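Local structure of ADP-dependent (S)-NAD(P)H-hydrate dehydratase (Enterococcus faecalis, 2R3B) at residues E100-L105 with L131-A136. The protein probably catalyses the ADP-dependent dehydration of the S-form of NAD(P)HX, returning this damaged, hydrated cofactor to NAD(P)H. Numbering follows the deposited sequence. Where two conformers were deposited one is given.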
ATOM      1  N   GLU B 100       8.433 -18.262 -15.768  1.00 15.58           N
ATOM      2  CA  GLU B 100       9.157 -18.406 -17.033  0.70 17.07           C
ATOM      3  C   GLU B 100      10.669 -18.508 -16.842  1.00 17.78           C
ATOM      4  O   GLU B 100      11.410 -18.855 -17.763  1.00 16.20           O
ATOM      5  CB  GLU B 100       8.823 -17.201 -17.945  0.70 17.94           C
ATOM      6  CG  GLU B 100       9.646 -15.874 -17.663  0.70 22.67           C
ATOM      7  CD  GLU B 100       9.073 -14.889 -16.573  0.70 10.80           C
ATOM      8  OE1 GLU B 100       8.263 -15.239 -15.806  0.70 12.75           O
ATOM      9  OE2 GLU B 100       9.511 -13.755 -16.505  0.70 24.28           O
ATOM     10  N   GLU B 101      11.142 -18.144 -15.648  1.00 13.79           N
ATOM     11  CA  GLU B 101      12.563 -18.070 -15.341  1.00 13.22           C
ATOM     12  C   GLU B 101      13.070 -19.452 -14.903  1.00 15.47           C
ATOM     13  O   GLU B 101      13.377 -19.692 -13.742  1.00 14.03           O
ATOM     14  CB  GLU B 101      12.789 -17.004 -14.261  1.00 13.38           C
ATOM     15  CG  GLU B 101      12.468 -15.616 -14.729  1.00 16.30           C
ATOM     16  CD  GLU B 101      12.923 -14.594 -13.731  1.00 16.95           C
ATOM     17  OE1 GLU B 101      14.133 -14.268 -13.712  1.00 18.15           O
ATOM     18  OE2 GLU B 101      12.070 -14.089 -12.960  1.00 16.89           O
ATOM     19  N   THR B 102      13.157 -20.370 -15.869  1.00 15.97           N
ATOM     20  CA  THR B 102      13.335 -21.806 -15.583  1.00 15.39           C
ATOM     21  C   THR B 102      14.599 -22.079 -14.757  1.00 15.24           C
ATOM     22  O   THR B 102      14.564 -22.807 -13.786  1.00 15.00           O
ATOM     23  CB  THR B 102      13.426 -22.611 -16.902  1.00 18.96           C
ATOM     24  OG1 THR B 102      12.307 -22.270 -17.717  1.00 19.38           O
ATOM     25  CG2 THR B 102      13.413 -24.151 -16.634  1.00 20.21           C
ATOM     26  N   VAL B 103      15.716 -21.517 -15.177  1.00 15.45           N
ATOM     27  CA  VAL B 103      16.985 -21.764 -14.510  1.00 16.07           C
ATOM     28  C   VAL B 103      17.026 -21.136 -13.127  1.00 16.22           C
ATOM     29  O   VAL B 103      17.393 -21.777 -12.149  1.00 13.13           O
ATOM     30  CB  VAL B 103      18.141 -21.301 -15.391  1.00 16.27           C
ATOM     31  CG1 VAL B 103      19.491 -21.458 -14.635  1.00 16.48           C
ATOM     32  CG2 VAL B 103      18.101 -22.110 -16.739  1.00 15.00           C
ATOM     33  N   LEU B 104      16.599 -19.890 -13.044  1.00 14.37           N
ATOM     34  CA  LEU B 104      16.607 -19.177 -11.759  1.00 14.78           C
ATOM     35  C   LEU B 104      15.661 -19.824 -10.751  1.00 14.38           C
ATOM     36  O   LEU B 104      15.986 -19.966  -9.575  1.00 13.57           O
ATOM     37  CB  LEU B 104      16.213 -17.732 -11.998  1.00 15.26           C
ATOM     38  CG  LEU B 104      16.274 -16.850 -10.746  1.00 14.47           C
ATOM     39  CD1 LEU B 104      17.644 -16.975 -10.033  1.00 18.02           C
ATOM     40  CD2 LEU B 104      15.986 -15.401 -11.157  1.00 16.15           C
ATOM     41  N   LEU B 105      14.496 -20.259 -11.202  1.00 12.59           N
ATOM     42  CA  LEU B 105      13.552 -20.890 -10.278  1.00 14.70           C
ATOM     43  C   LEU B 105      14.126 -22.229  -9.769  1.00 16.07           C
ATOM     44  O   LEU B 105      14.030 -22.568  -8.583  1.00 13.48           O
ATOM     45  CB  LEU B 105      12.186 -21.018 -10.924  1.00 16.68           C
ATOM     46  CG  LEU B 105      11.736 -22.160 -11.810  1.00 15.86           C
ATOM     47  CD1 LEU B 105      11.425 -23.430 -10.984  1.00 17.79           C
ATOM     48  CD2 LEU B 105      10.473 -21.713 -12.572  1.00 18.08           C
ATOM     49  N   LEU B 131       4.794 -27.973 -10.730  1.00 19.84           N
ATOM     50  CA  LEU B 131       4.690 -29.040  -9.703  1.00 20.18           C
ATOM     51  C   LEU B 131       5.598 -30.234 -10.035  1.00 18.50           C
ATOM     52  O   LEU B 131       6.332 -30.716  -9.187  1.00 17.70           O
ATOM     53  CB  LEU B 131       3.243 -29.525  -9.551  1.00 20.67           C
ATOM     54  CG  LEU B 131       3.015 -30.657  -8.545  1.00 20.64           C
ATOM     55  CD1 LEU B 131       3.444 -30.229  -7.161  1.00 19.30           C
ATOM     56  CD2 LEU B 131       1.555 -31.091  -8.538  1.00 19.03           C
ATOM     57  N   LYS B 132       5.555 -30.711 -11.272  1.00 20.21           N
ATOM     58  CA  LYS B 132       6.444 -31.820 -11.643  1.00 21.28           C
ATOM     59  C   LYS B 132       7.916 -31.468 -11.453  1.00 19.52           C
ATOM     60  O   LYS B 132       8.670 -32.298 -10.986  1.00 20.68           O
ATOM     61  CB  LYS B 132       6.278 -32.198 -13.100  1.00 22.58           C
ATOM     62  CG  LYS B 132       4.977 -32.813 -13.463  1.00 26.03           C
ATOM     63  CD  LYS B 132       5.059 -33.246 -14.921  1.00 32.70           C
ATOM     64  CE  LYS B 132       3.755 -33.272 -15.622  1.00 40.32           C
ATOM     65  NZ  LYS B 132       4.076 -33.529 -17.072  1.00 39.38           N
HETATM   66  N   MSE B 133       8.322 -30.257 -11.867  1.00 20.91           N
HETATM   67  CA  MSE B 133       9.719 -29.843 -11.717  0.80 22.30           C
HETATM   68  C   MSE B 133      10.092 -29.870 -10.255  1.00 21.53           C
HETATM   69  O   MSE B 133      11.133 -30.383  -9.890  1.00 21.72           O
HETATM   70  CB  MSE B 133       9.968 -28.453 -12.332  0.80 22.39           C
HETATM   71  CG  MSE B 133       9.861 -28.432 -13.842  0.80 24.62           C
HETATM   72 SE   MSE B 133      10.050 -26.642 -14.581  0.60 26.14          SE
HETATM   73  CE  MSE B 133      11.650 -26.232 -13.845  0.80 29.08           C
ATOM     74  N   VAL B 134       9.216 -29.344  -9.403  1.00 20.82           N
ATOM     75  CA  VAL B 134       9.509 -29.289  -7.978  1.00 19.24           C
ATOM     76  C   VAL B 134       9.567 -30.648  -7.336  1.00 20.49           C
ATOM     77  O   VAL B 134      10.442 -30.935  -6.525  1.00 21.89           O
ATOM     78  CB  VAL B 134       8.466 -28.410  -7.230  1.00 20.82           C
ATOM     79  CG1 VAL B 134       8.528 -28.637  -5.707  1.00 24.56           C
ATOM     80  CG2 VAL B 134       8.676 -26.956  -7.604  1.00 19.58           C
ATOM     81  N   LEU B 135       8.620 -31.505  -7.680  1.00 22.24           N
ATOM     82  CA  LEU B 135       8.635 -32.853  -7.152  1.00 21.59           C
ATOM     83  C   LEU B 135       9.900 -33.579  -7.623  1.00 24.31           C
ATOM     84  O   LEU B 135      10.484 -34.313  -6.853  1.00 24.03           O
ATOM     85  CB  LEU B 135       7.407 -33.632  -7.598  1.00 23.69           C
ATOM     86  CG  LEU B 135       6.085 -33.166  -6.974  1.00 24.56           C
ATOM     87  CD1 LEU B 135       4.915 -33.884  -7.652  1.00 27.23           C
ATOM     88  CD2 LEU B 135       6.087 -33.418  -5.501  1.00 26.48           C
ATOM     89  N   ALA B 136      10.297 -33.376  -8.878  1.00 24.42           N
ATOM     90  CA  ALA B 136      11.494 -34.050  -9.425  1.00 25.19           C
ATOM     91  C   ALA B 136      12.753 -33.566  -8.714  1.00 25.31           C
ATOM     92  O   ALA B 136      13.662 -34.348  -8.421  1.00 28.06           O
ATOM     93  CB  ALA B 136      11.616 -33.777 -10.912  1.00 24.35           C
TER
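Met133, a selenomethionine in this crystal, reaches from helix 125-137 to the start of helix 102-111, and its terminal methyl makes both close contacts between the segments. In the conformer given, one of two deposited, CE lies 3.9 Å from Thr102 CG2 and 4.0 Å from Leu105 CD1, so one methyl meets two side chains one turn apart on the facing helix; the contact depends on that conformer. The chain leaves its helix extended and bends only at the last torsion (chi3 55°), which turns CE off the line of the side chain; it crosses both partners at roughly a right angle. Thr102 offers its methyl because CG2 stands anti to the backbone N (OG1 at chi1 -52°). Leu105, whose CB points at the other helix, is the buried member of the trio, while Thr102 lies at the exposed margin. The backbones stay well apart, with Thr102 CA and Met133 CA 9.6 Å from each other, and no hydrogen bond links the segments.

The polar interactions are local. Glu101 is the N-cap residue of helix 102-111; its O accepts from Leu105 N at 2.8 Å, and its OE2 is hydrogen-bonded to Gly98 N.

Leu105 also rests on Val97 of strand 95-97, the sheet's outermost within this chain, and Val134 on Ile115 and Ile117 of strand 114-117. Two helices thus pack side by side over a beta-sheet at the periphery of the alpha/beta domain, as in the ribokinase-like fold, where helices flank a central sheet.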